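Local coordinates for protein hypothetical glycoside hydrolase (Parabacteroides distasonis, PDB 3TAW) that is of unknown function but probably belongs to the carbohydrate-active enzymes built as a five-bladed beta-propeller, at residues 36-41 / 112-117; 49-54 / 340-345; 60-65 / 328-333; 164-169 / 218-223; 242-247 / 263-268. All coordinates share one frame; numbering follows the deposited sequence. Where two conformers were deposited one is given.

Contact 1: residues 36-41 / 112-117. With EDO (1,2-ethanediol), chain L.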
# COMPACT_ATOMS: atom_id res chain seq x y z
N CYS A 36 -15.29 14.86 -13.53
CA CYS A 36 -15.28 13.41 -13.42
C CYS A 36 -15.99 12.74 -14.59
O CYS A 36 -17.17 13.01 -14.84
CB CYS A 36 -15.99 13.00 -12.14
SG CYS A 36 -16.16 11.19 -11.96
N PRO A 37 -15.29 11.86 -15.32
CA PRO A 37 -15.90 11.20 -16.47
C PRO A 37 -16.87 10.09 -16.08
O PRO A 37 -17.63 9.64 -16.94
CB PRO A 37 -14.70 10.62 -17.22
CG PRO A 37 -13.72 10.36 -16.19
CD PRO A 37 -13.88 11.43 -15.13
N MSE A 38 -16.81 9.63 -14.83
CA MSE A 38 -17.74 8.62 -14.32
C MSE A 38 -19.09 9.27 -14.01
O MSE A 38 -20.14 8.77 -14.44
CB MSE A 38 -17.17 7.93 -13.06
CG MSE A 38 -18.11 6.90 -12.41
SE MSE A 38 -17.43 6.19 -10.77
CE MSE A 38 -17.86 7.62 -9.59
N ARG A 39 -19.05 10.38 -13.26
CA ARG A 39 -20.24 11.16 -12.89
C ARG A 39 -20.70 12.09 -14.02
O ARG A 39 -21.87 12.50 -14.06
CB ARG A 39 -19.94 12.02 -11.64
CG ARG A 39 -19.45 11.26 -10.39
CD ARG A 39 -20.57 10.46 -9.76
NE ARG A 39 -20.24 9.97 -8.42
CZ ARG A 39 -20.92 8.98 -7.83
NH1 ARG A 39 -21.93 8.41 -8.46
NH2 ARG A 39 -20.59 8.56 -6.61
N GLU A 40 -19.78 12.43 -14.93
CA GLU A 40 -20.02 13.49 -15.92
C GLU A 40 -20.46 14.76 -15.20
O GLU A 40 -21.50 15.37 -15.48
CB GLU A 40 -20.98 13.06 -17.05
CG GLU A 40 -20.36 11.90 -17.84
CD GLU A 40 -21.10 11.45 -19.06
OE1 GLU A 40 -22.25 11.89 -19.29
OE2 GLU A 40 -20.50 10.63 -19.80
N ASP A 41 -19.60 15.18 -14.28
CA ASP A 41 -19.90 16.30 -13.40
C ASP A 41 -18.62 16.79 -12.76
O ASP A 41 -17.71 16.00 -12.49
CB ASP A 41 -20.88 15.84 -12.29
CG ASP A 41 -21.44 17.01 -11.49
OD1 ASP A 41 -21.64 18.08 -12.09
OD2 ASP A 41 -21.72 16.81 -10.28
N ASN A 112 -16.01 -2.70 -12.55
CA ASN A 112 -15.30 -3.08 -11.34
C ASN A 112 -14.98 -1.88 -10.44
O ASN A 112 -14.79 -2.04 -9.23
CB ASN A 112 -14.00 -3.79 -11.67
CG ASN A 112 -14.20 -5.19 -12.19
OD1 ASN A 112 -15.33 -5.63 -12.47
ND2 ASN A 112 -13.08 -5.92 -12.34
N GLU A 113 -14.93 -0.70 -11.04
CA GLU A 113 -14.46 0.52 -10.36
C GLU A 113 -15.54 1.56 -10.07
O GLU A 113 -15.25 2.54 -9.40
CB GLU A 113 -13.34 1.15 -11.18
CG GLU A 113 -12.09 0.31 -11.22
CD GLU A 113 -10.97 0.88 -12.09
OE1 GLU A 113 -11.11 1.98 -12.65
OE2 GLU A 113 -9.95 0.17 -12.20
N CYS A 114 -16.76 1.32 -10.57
CA CYS A 114 -17.90 2.22 -10.37
C CYS A 114 -18.83 1.67 -9.30
O CYS A 114 -19.23 0.51 -9.38
CB CYS A 114 -18.70 2.38 -11.66
SG CYS A 114 -20.18 3.45 -11.50
N PRO A 115 -19.20 2.49 -8.32
CA PRO A 115 -18.88 3.91 -8.04
C PRO A 115 -17.78 4.18 -7.01
O PRO A 115 -17.48 5.34 -6.74
CB PRO A 115 -20.21 4.44 -7.50
CG PRO A 115 -20.74 3.28 -6.69
CD PRO A 115 -20.25 2.01 -7.39
N GLY A 116 -17.17 3.13 -6.46
CA GLY A 116 -16.24 3.30 -5.34
C GLY A 116 -14.85 3.75 -5.74
O GLY A 116 -14.10 4.28 -4.91
N GLY A 117 -14.51 3.56 -7.01
CA GLY A 117 -13.24 4.06 -7.53
C GLY A 117 -12.02 3.21 -7.25
O GLY A 117 -12.08 1.98 -7.21
C1 EDO L . -14.84 -8.99 -13.01
O1 EDO L . -13.44 -8.74 -13.16
C2 EDO L . -15.11 -10.48 -12.85
O2 EDO L . -14.73 -11.22 -14.01
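Met38, modelled as selenomethionine, is laid against the loop of Cys114 and Pro115. Its chain runs straight from the backbone, CG being anti to the N (chi1 177°), and then bends at chi3; Met38 SE lies 3.8 Å from Pro115 CA and Met38 CE 3.7 Å from Pro115 O. No hydrogen bond crosses between 36-41 and 112-117. In the second shell, the peptide before Pro115 is cis, and Pro115 O is taken by Thr80 OG1. On the other side Arg39 N donates almost straight to Cys36 SG (3.3 Å, 171°), and Glu40 and Asp41 both face Cys36 in a G1 beta bulge in the turn carrying Met38. The contact thus joins the loop between strands 33-36 and 41-44 to the loop that enters strand 117-125 of a propeller blade. With the Met38 side chain packed on Pro115, apolar apart from CE near the proline carbonyl, a contact of this kind rests on dispersion and shape, with little directional constraint.

Contact 2: residues 49-54 / 340-345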
# COMPACT_ATOMS: atom_id res chain seq x y z
N ASP A 49 -11.08 13.36 2.65
CA ASP A 49 -9.95 12.66 3.28
C ASP A 49 -8.89 12.36 2.23
O ASP A 49 -9.22 12.06 1.10
CB ASP A 49 -10.43 11.36 3.92
CG ASP A 49 -11.41 11.60 5.09
OD1 ASP A 49 -10.94 11.94 6.19
OD2 ASP A 49 -12.64 11.43 4.89
N THR A 50 -7.62 12.44 2.61
CA THR A 50 -6.48 12.19 1.72
C THR A 50 -5.52 11.31 2.51
O THR A 50 -4.92 11.77 3.48
CB THR A 50 -5.78 13.49 1.30
OG1 THR A 50 -5.47 14.28 2.45
CG2 THR A 50 -6.66 14.28 0.33
N PHE A 51 -5.37 10.04 2.10
CA PHE A 51 -4.69 9.07 2.95
C PHE A 51 -4.05 7.96 2.12
O PHE A 51 -3.69 8.23 0.98
CB PHE A 51 -5.68 8.58 4.06
CG PHE A 51 -6.97 7.93 3.56
CD1 PHE A 51 -7.98 8.69 2.94
CD2 PHE A 51 -7.23 6.59 3.82
CE1 PHE A 51 -9.15 8.10 2.52
CE2 PHE A 51 -8.43 5.99 3.41
CZ PHE A 51 -9.40 6.74 2.77
N ASN A 52 -3.78 6.81 2.75
CA ASN A 52 -3.26 5.56 2.13
C ASN A 52 -2.55 5.77 0.81
O ASN A 52 -3.11 5.52 -0.26
CB ASN A 52 -4.39 4.54 2.02
CG ASN A 52 -4.88 4.08 3.37
OD1 ASN A 52 -4.40 4.59 4.39
ND2 ASN A 52 -5.84 3.14 3.40
N PRO A 53 -1.30 6.21 0.89
CA PRO A 53 -0.60 6.68 -0.31
C PRO A 53 0.41 5.69 -0.89
O PRO A 53 1.06 4.95 -0.14
CB PRO A 53 0.16 7.89 0.23
CG PRO A 53 0.59 7.43 1.62
CD PRO A 53 -0.62 6.65 2.13
N ALA A 54 0.57 5.72 -2.20
CA ALA A 54 1.71 5.10 -2.85
C ALA A 54 2.80 6.15 -2.99
O ALA A 54 2.52 7.35 -2.95
CB ALA A 54 1.34 4.60 -4.20
N CYS A 340 -3.08 8.31 7.91
CA CYS A 340 -3.35 8.66 9.32
C CYS A 340 -4.83 8.60 9.58
O CYS A 340 -5.59 9.48 9.15
CB CYS A 340 -2.86 10.06 9.63
SG CYS A 340 -1.08 10.32 9.35
N ALA A 341 -5.26 7.52 10.25
CA ALA A 341 -6.67 7.32 10.63
C ALA A 341 -7.65 7.51 9.46
O ALA A 341 -8.76 8.04 9.64
CB ALA A 341 -7.04 8.24 11.84
N ASP A 342 -7.25 7.05 8.27
CA ASP A 342 -8.03 7.15 7.02
C ASP A 342 -8.37 8.60 6.65
O ASP A 342 -9.39 8.86 5.98
CB ASP A 342 -9.30 6.29 7.06
CG ASP A 342 -9.04 4.80 6.88
OD1 ASP A 342 -7.86 4.40 6.74
OD2 ASP A 342 -10.03 4.06 6.82
N SER A 343 -7.52 9.54 7.05
CA SER A 343 -7.83 10.96 6.88
C SER A 343 -6.73 11.85 6.33
O SER A 343 -7.05 12.84 5.65
CB SER A 343 -8.33 11.57 8.19
OG SER A 343 -9.63 11.08 8.50
N PHE A 344 -5.47 11.55 6.66
CA PHE A 344 -4.33 12.36 6.22
C PHE A 344 -3.18 11.47 5.73
O PHE A 344 -3.19 10.25 5.95
CB PHE A 344 -3.80 13.26 7.34
CG PHE A 344 -4.86 14.17 7.93
CD1 PHE A 344 -5.17 15.37 7.34
CD2 PHE A 344 -5.54 13.81 9.09
CE1 PHE A 344 -6.14 16.22 7.88
CE2 PHE A 344 -6.53 14.65 9.62
CZ PHE A 344 -6.81 15.85 9.01
N VAL A 345 -2.22 12.10 5.06
CA VAL A 345 -0.94 11.46 4.76
C VAL A 345 0.16 12.08 5.63
O VAL A 345 0.26 13.31 5.75
CB VAL A 345 -0.56 11.60 3.29
CG1 VAL A 345 0.85 10.99 3.04
CG2 VAL A 345 -1.64 10.93 2.41
O HOH W 1 -9.22 14.52 6.60
O HOH W 2 -5.30 5.04 7.08
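Phe51 lies on the backbone of Asp342. Phe51 CB meets Phe344 O at 3.5 Å and Ser343 N at 3.6 Å. Because CG takes the crowded position between backbone N and carbonyl carbon (chi1 58°), the ring swings over the turn: Phe51 CD2 comes 3.3 Å from Asp342 CA, and Phe51 CE2 reaches the carboxylate at Asp342 OD1, 3.7 Å away. Asp342 O sits 3.3 Å above the ring plane, over its centre, and is itself bonded to Gln316 NE2. Here the first blade of the propeller meets the last, where Ser343 and Phe344 form a classic beta bulge opposite Cys340. Ser343 OG donates to Asp49 OD1 at 2.8 Å, on the anti side and 34° out of the carboxylate plane, while Asp49 OD2 pairs with Arg79. Thr50 N gives its hydrogen to Ser343 O at 3.1 Å. One water joins Asn52 OD1 to Asp342 N and OD1, and Asn52 ND2 turns to Asp120; Pro53 CG packs on Val345 CG1 at 3.8 Å.

Contact 3: residues 60-65 / 328-333. With EDO (1,2-ethanediol), chain J; EDO (1,2-ethanediol), chain M.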
# COMPACT_ATOMS: atom_id res chain seq x y z
N GLY A 60 13.59 12.72 -11.03
CA GLY A 60 14.39 13.36 -9.99
C GLY A 60 13.67 13.71 -8.69
O GLY A 60 14.30 14.24 -7.79
N LYS A 61 12.36 13.44 -8.61
CA LYS A 61 11.56 13.80 -7.46
C LYS A 61 10.84 12.62 -6.81
O LYS A 61 10.57 11.60 -7.46
CB LYS A 61 10.50 14.83 -7.83
CG LYS A 61 11.11 16.14 -8.36
CD LYS A 61 10.07 17.19 -8.63
CE LYS A 61 10.68 18.44 -9.26
NZ LYS A 61 9.66 19.54 -9.36
N ILE A 62 10.49 12.80 -5.55
CA ILE A 62 9.56 11.90 -4.89
C ILE A 62 8.17 12.21 -5.43
O ILE A 62 7.81 13.37 -5.53
CB ILE A 62 9.57 12.08 -3.36
CG1 ILE A 62 10.91 11.60 -2.80
CG2 ILE A 62 8.42 11.29 -2.72
CD1 ILE A 62 11.09 11.88 -1.31
N VAL A 63 7.42 11.16 -5.79
CA VAL A 63 6.01 11.30 -6.18
C VAL A 63 5.19 10.52 -5.18
O VAL A 63 5.44 9.35 -4.94
CB VAL A 63 5.75 10.82 -7.63
CG1 VAL A 63 4.22 10.83 -7.95
CG2 VAL A 63 6.56 11.68 -8.64
N VAL A 64 4.21 11.18 -4.58
CA VAL A 64 3.24 10.51 -3.75
C VAL A 64 1.93 10.54 -4.49
O VAL A 64 1.46 11.63 -4.88
CB VAL A 64 3.11 11.17 -2.38
CG1 VAL A 64 1.82 10.68 -1.66
CG2 VAL A 64 4.37 10.86 -1.54
N MSE A 65 1.33 9.37 -4.66
CA MSE A 65 -0.01 9.26 -5.22
C MSE A 65 -0.95 8.87 -4.09
O MSE A 65 -1.02 7.71 -3.67
CB MSE A 65 -0.04 8.28 -6.41
CG MSE A 65 0.77 8.82 -7.58
SE MSE A 65 0.58 7.76 -9.21
CE MSE A 65 -1.29 7.89 -9.62
N VAL A 328 10.28 5.09 -0.23
CA VAL A 328 11.31 5.41 -1.21
C VAL A 328 12.65 5.68 -0.53
O VAL A 328 12.71 6.13 0.62
CB VAL A 328 10.94 6.64 -2.09
CG1 VAL A 328 9.70 6.34 -2.96
CG2 VAL A 328 10.73 7.92 -1.23
N TYR A 329 13.73 5.42 -1.27
CA TYR A 329 15.08 5.76 -0.87
C TYR A 329 15.51 6.95 -1.73
O TYR A 329 15.66 6.82 -2.95
CB TYR A 329 16.00 4.56 -1.12
CG TYR A 329 17.38 4.79 -0.61
CD1 TYR A 329 17.62 4.83 0.75
CD2 TYR A 329 18.45 5.01 -1.47
CE1 TYR A 329 18.89 5.05 1.26
CE2 TYR A 329 19.72 5.23 -0.98
CZ TYR A 329 19.92 5.26 0.38
OH TYR A 329 21.18 5.48 0.89
N TYR A 330 15.68 8.10 -1.09
CA TYR A 330 15.85 9.38 -1.80
C TYR A 330 16.84 10.23 -1.01
O TYR A 330 16.73 10.31 0.20
CB TYR A 330 14.52 10.11 -1.88
CG TYR A 330 14.49 11.33 -2.75
CD1 TYR A 330 14.46 11.22 -4.12
CD2 TYR A 330 14.43 12.60 -2.20
CE1 TYR A 330 14.42 12.35 -4.95
CE2 TYR A 330 14.36 13.74 -2.99
CZ TYR A 330 14.36 13.61 -4.37
OH TYR A 330 14.32 14.74 -5.20
N ARG A 331 17.80 10.82 -1.70
CA ARG A 331 18.81 11.65 -1.03
C ARG A 331 19.38 10.94 0.21
O ARG A 331 19.47 11.50 1.29
CB ARG A 331 18.22 13.01 -0.65
CG ARG A 331 17.75 13.81 -1.83
CD ARG A 331 17.07 15.14 -1.39
NE ARG A 331 17.98 16.01 -0.64
CZ ARG A 331 17.66 17.23 -0.20
NH1 ARG A 331 16.45 17.74 -0.43
NH2 ARG A 331 18.54 17.94 0.49
N ASN A 332 19.72 9.68 0.03
CA ASN A 332 20.41 8.87 1.03
C ASN A 332 19.63 8.57 2.31
O ASN A 332 20.21 8.16 3.33
CB ASN A 332 21.80 9.45 1.32
CG ASN A 332 22.74 9.25 0.14
OD1 ASN A 332 23.12 8.12 -0.16
ND2 ASN A 332 23.08 10.31 -0.53
N LYS A 333 18.31 8.71 2.24
CA LYS A 333 17.43 8.38 3.36
C LYS A 333 16.18 7.63 2.89
O LYS A 333 15.78 7.71 1.72
CB LYS A 333 16.98 9.65 4.09
CG LYS A 333 18.09 10.52 4.69
CD LYS A 333 17.49 11.79 5.32
CE LYS A 333 18.52 12.68 6.02
NZ LYS A 333 18.65 12.36 7.47
C1 EDO J . 18.47 8.54 -4.62
O1 EDO J . 18.02 9.92 -4.55
C2 EDO J . 18.97 8.06 -3.25
O2 EDO J . 20.06 8.85 -2.72
C1 EDO M . 8.26 20.29 -5.54
O1 EDO M . 8.36 19.31 -6.56
C2 EDO M . 8.43 21.65 -6.20
O2 EDO M . 9.72 21.70 -6.85
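Tyr330 meets a strand of another sheet with its hydroxyl and a ring face at once: the hydroxyl hydrogen-bonds to Gly60 O while one face takes the side chain of Ile62. The hydroxyl bond is short, 2.6 Å from Tyr330 OH to Gly60 O, and lies in the carbonyl plane on a lone pair, with a C=O...donor angle of 144°. Gly60 O is also at the edge of the ring, near its plane. Ile62 CG1 then stands over the face, 3.7 Å from the centroid of the Tyr330 ring and 16° off the normal, a CH-pi contact; Ile62 CD1 reaches Tyr330 CD2 at 3.5 Å and Val328 CG2 at 4.0 Å. Tyr330 can span the gap because its CG is anti to the backbone N (chi1 -171°), carrying the ring off the strand. The axes of 61-65 and 328-330 run nearly antiparallel but come no closer than 8.7 Å, and no backbone-to-backbone bond joins the two segments here; side chains bridge them, between the first and last blades of the propeller. Tyr330 also opens a type I' turn to Lys333, in which Arg331 N and Asn332 N donate to the two oxygens of one 1,2-ethanediol, probably from the crystallisation liquor, while Ile62 leans further on Tyr337. The hydroxyl bond fixes where the end of the ring lies, and Ile62, covering part of one face, probably restrains its rotation.

Contact 4: residues 164-169 / 218-223. With EDO (1,2-ethanediol), chain L.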
# COMPACT_ATOMS: atom_id res chain seq x y z
N GLU A 164 -7.66 -12.29 -12.39
CA GLU A 164 -8.77 -12.55 -13.33
C GLU A 164 -8.62 -13.92 -13.98
O GLU A 164 -9.58 -14.69 -14.05
CB GLU A 164 -8.83 -11.45 -14.41
CG GLU A 164 -10.06 -11.55 -15.35
CD GLU A 164 -11.38 -11.21 -14.67
OE1 GLU A 164 -11.39 -10.52 -13.62
OE2 GLU A 164 -12.45 -11.59 -15.22
N LYS A 165 -7.41 -14.22 -14.45
CA LYS A 165 -7.20 -15.41 -15.29
C LYS A 165 -6.84 -16.69 -14.51
O LYS A 165 -7.21 -17.79 -14.94
CB LYS A 165 -6.11 -15.16 -16.34
CG LYS A 165 -6.44 -14.04 -17.32
CD LYS A 165 -5.55 -14.12 -18.58
CE LYS A 165 -5.79 -12.97 -19.53
NZ LYS A 165 -5.31 -11.67 -18.97
N ALA A 166 -6.10 -16.54 -13.41
CA ALA A 166 -5.48 -17.67 -12.69
C ALA A 166 -6.47 -18.78 -12.38
O ALA A 166 -7.57 -18.52 -11.89
CB ALA A 166 -4.82 -17.19 -11.40
N TYR A 167 -6.04 -20.01 -12.64
CA TYR A 167 -6.81 -21.22 -12.30
C TYR A 167 -8.25 -21.12 -12.79
O TYR A 167 -9.20 -21.28 -12.02
CB TYR A 167 -6.78 -21.46 -10.79
CG TYR A 167 -5.41 -21.34 -10.17
CD1 TYR A 167 -4.38 -22.25 -10.48
CD2 TYR A 167 -5.13 -20.32 -9.28
CE1 TYR A 167 -3.11 -22.12 -9.90
CE2 TYR A 167 -3.89 -20.20 -8.70
CZ TYR A 167 -2.89 -21.07 -9.01
OH TYR A 167 -1.67 -20.88 -8.39
N ASN A 168 -8.38 -20.78 -14.07
CA ASN A 168 -9.68 -20.66 -14.71
C ASN A 168 -10.60 -19.65 -14.01
O ASN A 168 -11.82 -19.84 -13.95
CB ASN A 168 -10.34 -22.05 -14.81
CG ASN A 168 -9.51 -23.04 -15.63
OD1 ASN A 168 -9.15 -24.12 -15.16
ND2 ASN A 168 -9.20 -22.67 -16.87
N GLY A 169 -10.01 -18.56 -13.51
CA GLY A 169 -10.79 -17.50 -12.88
C GLY A 169 -11.28 -17.80 -11.48
O GLY A 169 -12.19 -17.14 -10.99
N ASP A 218 -0.79 -10.60 -15.02
CA ASP A 218 -1.55 -11.77 -14.63
C ASP A 218 -0.77 -12.48 -13.52
O ASP A 218 0.39 -12.90 -13.72
CB ASP A 218 -1.74 -12.70 -15.80
CG ASP A 218 -2.48 -12.04 -16.95
OD1 ASP A 218 -3.60 -11.53 -16.73
OD2 ASP A 218 -1.90 -12.01 -18.04
N TRP A 219 -1.42 -12.60 -12.37
CA TRP A 219 -0.80 -13.15 -11.17
C TRP A 219 -1.48 -14.43 -10.76
O TRP A 219 -2.70 -14.53 -10.86
CB TRP A 219 -0.87 -12.12 -10.03
CG TRP A 219 -0.01 -10.94 -10.31
CD1 TRP A 219 -0.34 -9.84 -11.06
CD2 TRP A 219 1.34 -10.72 -9.85
NE1 TRP A 219 0.73 -8.97 -11.12
CE2 TRP A 219 1.76 -9.48 -10.38
CE3 TRP A 219 2.21 -11.44 -9.04
CZ2 TRP A 219 3.03 -8.95 -10.12
CZ3 TRP A 219 3.49 -10.92 -8.80
CH2 TRP A 219 3.87 -9.69 -9.34
N ASP A 220 -0.68 -15.40 -10.28
CA ASP A 220 -1.17 -16.68 -9.79
C ASP A 220 -0.96 -16.76 -8.28
O ASP A 220 0.18 -16.86 -7.79
CB ASP A 220 -0.40 -17.83 -10.44
CG ASP A 220 -0.60 -17.89 -11.95
OD1 ASP A 220 -1.75 -17.72 -12.43
OD2 ASP A 220 0.40 -18.17 -12.64
N PRO A 221 -2.06 -16.73 -7.52
CA PRO A 221 -1.96 -16.87 -6.06
C PRO A 221 -1.38 -18.21 -5.67
O PRO A 221 -1.69 -19.22 -6.31
CB PRO A 221 -3.41 -16.76 -5.60
CG PRO A 221 -4.04 -15.92 -6.64
CD PRO A 221 -3.44 -16.43 -7.93
N LEU A 222 -0.54 -18.22 -4.65
CA LEU A 222 0.01 -19.46 -4.15
C LEU A 222 -1.09 -20.23 -3.41
O LEU A 222 -1.85 -19.64 -2.64
CB LEU A 222 1.17 -19.18 -3.21
CG LEU A 222 2.55 -19.06 -3.84
CD1 LEU A 222 2.57 -18.27 -5.11
CD2 LEU A 222 3.58 -18.59 -2.83
N LEU A 223 -1.15 -21.53 -3.65
CA LEU A 223 -2.21 -22.37 -3.09
C LEU A 223 -1.66 -23.48 -2.21
O LEU A 223 -0.50 -23.87 -2.32
CB LEU A 223 -3.04 -23.02 -4.22
CG LEU A 223 -3.65 -22.10 -5.28
CD1 LEU A 223 -4.41 -22.93 -6.35
CD2 LEU A 223 -4.56 -21.04 -4.63
C1 EDO L . -14.84 -8.99 -13.01
O1 EDO L . -13.44 -8.74 -13.16
C2 EDO L . -15.11 -10.48 -12.85
O2 EDO L . -14.73 -11.22 -14.01
O HOH W 3 -5.17 -11.96 -14.51
O HOH W 4 -2.59 -10.79 -20.27
O HOH W 5 -4.33 -14.16 -13.14
O HOH W 6 -3.17 -20.22 -13.56
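Ala166 and Asp220 bring their CA atoms to 5.3 Å, yet no backbone hydrogen bond joins the two segments directly; the amides of Lys165, Ala166 and Tyr167 each donate to a water that sits between them and the 218-220 backbone or carboxylates. The contact links adjacent blades of the propeller: 164-169 follows the outer strand 157-161 of one, and 220-221 is an edge strand of the next. From Tyr167 to Gly169 the chain takes positive phi values, a left-handed conformation, and the CB of Tyr167 points toward 218-223. At one end Lys165, straight until its final bend at chi4, brings NZ to Asp218 OD1 at 2.8 Å in a salt bridge, met on the syn side 31° out of the carboxylate plane; a further water joins NZ to Asp218 OD2. In the middle Ala166 CB rests on Pro221 CD at 3.8 Å. At the other end Tyr167 and Leu223 meet end-on. Leu223 CD1 is 3.7 Å from the Tyr167 ring centroid and 16° off its normal, a CH-pi contact, with the water bound to Tyr167 N over the opposite face. Beyond these contacts, the carboxylate of Glu164 leads away and accepts from both hydroxyls of a 1,2-ethanediol, probably from the crystallisation liquor. The ring edge is secured by Tyr167 OH, which donates 2.7 Å to Pro221 O, tilted 23° from the carbonyl plane.

Contact 5: residues 242-247 / 263-268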
# COMPACT_ATOMS: atom_id res chain seq x y z
N SER A 242 -3.30 -8.91 15.61
CA SER A 242 -4.12 -9.97 16.16
C SER A 242 -5.48 -10.10 15.47
O SER A 242 -6.17 -11.11 15.67
CB SER A 242 -4.30 -9.76 17.67
OG SER A 242 -4.49 -8.38 18.01
N GLN A 243 -5.87 -9.10 14.68
CA GLN A 243 -7.07 -9.21 13.85
C GLN A 243 -6.80 -9.21 12.36
O GLN A 243 -7.48 -9.92 11.61
CB GLN A 243 -8.10 -8.12 14.19
CG GLN A 243 -9.45 -8.37 13.51
CD GLN A 243 -10.50 -7.33 13.87
OE1 GLN A 243 -11.01 -6.63 12.99
NE2 GLN A 243 -10.82 -7.23 15.14
N LEU A 244 -5.85 -8.39 11.93
CA LEU A 244 -5.46 -8.31 10.51
C LEU A 244 -3.96 -8.23 10.37
O LEU A 244 -3.27 -7.72 11.26
CB LEU A 244 -6.09 -7.09 9.80
CG LEU A 244 -7.61 -6.94 9.81
CD1 LEU A 244 -7.98 -5.53 9.29
CD2 LEU A 244 -8.31 -8.06 9.03
N THR A 245 -3.47 -8.76 9.25
CA THR A 245 -2.06 -8.62 8.81
C THR A 245 -2.07 -8.17 7.34
O THR A 245 -2.14 -8.99 6.41
CB THR A 245 -1.27 -9.93 8.93
OG1 THR A 245 -1.97 -10.97 8.24
CG2 THR A 245 -1.10 -10.33 10.40
N GLU A 246 -2.05 -6.86 7.14
CA GLU A 246 -2.33 -6.28 5.82
C GLU A 246 -1.05 -5.70 5.21
O GLU A 246 -0.42 -4.78 5.77
CB GLU A 246 -3.42 -5.21 5.92
CG GLU A 246 -3.82 -4.62 4.59
CD GLU A 246 -5.15 -3.90 4.61
OE1 GLU A 246 -5.59 -3.53 5.72
OE2 GLU A 246 -5.74 -3.74 3.52
N CYS A 247 -0.69 -6.22 4.04
CA CYS A 247 0.55 -5.83 3.40
C CYS A 247 0.63 -4.32 3.20
O CYS A 247 -0.37 -3.65 2.98
CB CYS A 247 0.70 -6.56 2.07
SG CYS A 247 0.91 -8.33 2.27
N ASN A 263 0.73 -3.87 8.05
CA ASN A 263 -0.15 -3.19 8.97
C ASN A 263 -0.96 -4.18 9.79
O ASN A 263 -1.67 -5.02 9.23
CB ASN A 263 -1.07 -2.30 8.14
CG ASN A 263 -0.28 -1.26 7.36
OD1 ASN A 263 0.29 -0.35 7.97
ND2 ASN A 263 -0.20 -1.40 6.03
N GLY A 264 -0.80 -4.10 11.10
CA GLY A 264 -1.49 -5.00 12.03
C GLY A 264 -2.65 -4.31 12.68
O GLY A 264 -2.48 -3.21 13.20
N LYS A 265 -3.82 -4.94 12.68
CA LYS A 265 -4.94 -4.41 13.42
C LYS A 265 -5.04 -5.17 14.76
O LYS A 265 -5.04 -6.40 14.77
CB LYS A 265 -6.24 -4.57 12.66
CG LYS A 265 -7.45 -4.01 13.43
CD LYS A 265 -8.75 -4.05 12.61
CE LYS A 265 -9.96 -3.67 13.45
NZ LYS A 265 -11.24 -3.72 12.63
N ASN A 266 -5.15 -4.42 15.85
CA ASN A 266 -5.18 -4.98 17.21
C ASN A 266 -6.58 -5.44 17.63
O ASN A 266 -7.54 -4.69 17.64
CB ASN A 266 -4.62 -3.95 18.20
CG ASN A 266 -4.18 -4.54 19.53
OD1 ASN A 266 -3.80 -5.71 19.62
ND2 ASN A 266 -4.19 -3.70 20.57
N GLU A 267 -6.69 -6.71 17.96
CA GLU A 267 -7.93 -7.24 18.53
C GLU A 267 -8.18 -6.54 19.87
O GLU A 267 -7.26 -6.39 20.67
CB GLU A 267 -7.80 -8.76 18.71
CG GLU A 267 -9.10 -9.47 19.09
CD GLU A 267 -10.20 -9.37 18.05
OE1 GLU A 267 -9.92 -9.39 16.85
OE2 GLU A 267 -11.38 -9.32 18.43
N PRO A 268 -9.43 -6.11 20.13
CA PRO A 268 -9.69 -5.58 21.46
C PRO A 268 -9.50 -6.65 22.55
O PRO A 268 -9.77 -7.83 22.30
CB PRO A 268 -11.17 -5.17 21.41
CG PRO A 268 -11.49 -5.00 19.96
CD PRO A 268 -10.61 -6.02 19.25
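Gln243 and Lys265 run alongside one another in the same direction, and their polar ends meet: Lys265 NZ donates to Gln243 OE1 at 2.9 Å, from above the amide's carbonyl plane. The other half of the amide also bonds: Gln243 NE2 gives a hydrogen to Glu267 OE1 at 2.9 Å, within its own plane but from above the carboxylate. The lysine chain is fully extended, CG anti to the backbone N (chi1 -179°), and Lys265 CD packs on Leu244 CD1 at 3.7 Å. Two donors share Lys265 O, Gln243 N at 2.8 Å and Ser242 N, more tilted. This is a classic beta bulge, with Gln243 and Leu244 both facing Lys265, at the open end of the hairpin formed by strands 244-254 and 257-265 in the propeller's fourth blade. Past the bulge the pairing is regular: Lys265 N is bonded to Leu244 O, and Glu246 and Asn263 exchange two bonds, Asn263 N to Glu246 O being 2.7 Å. Asn263 ND2 adds a weak bond to the same oxygen, while its OD1 accepts from Val324 N. Glu246 OE2 is taken by Ser178 OG. Ser242 OG accepts from Glu267 N at 2.8 Å and also bonds to Tyr239 O.

Overall arrangement
From the N terminus, segment 36-41 opens contact 1, which closes a loop of some 70 residues at 112-117. Before it closes, 49-54 and 60-65 have begun contacts 2 and 3, so contact 1 crosses both. Those two close only near the C terminus, contact 3 inside contact 2, tying the first blade to the last and completing the propeller's ring; they touch where Ala54 O meets Met65 N in the shared sheet. Within that long loop contacts 4 and 5 follow in series, one between the second and third blades, the other inside the hairpin of the fourth. Contacts 1 and 4 stay apart, though a single 1,2-ethanediol is hydrogen-bonded to a residue of each.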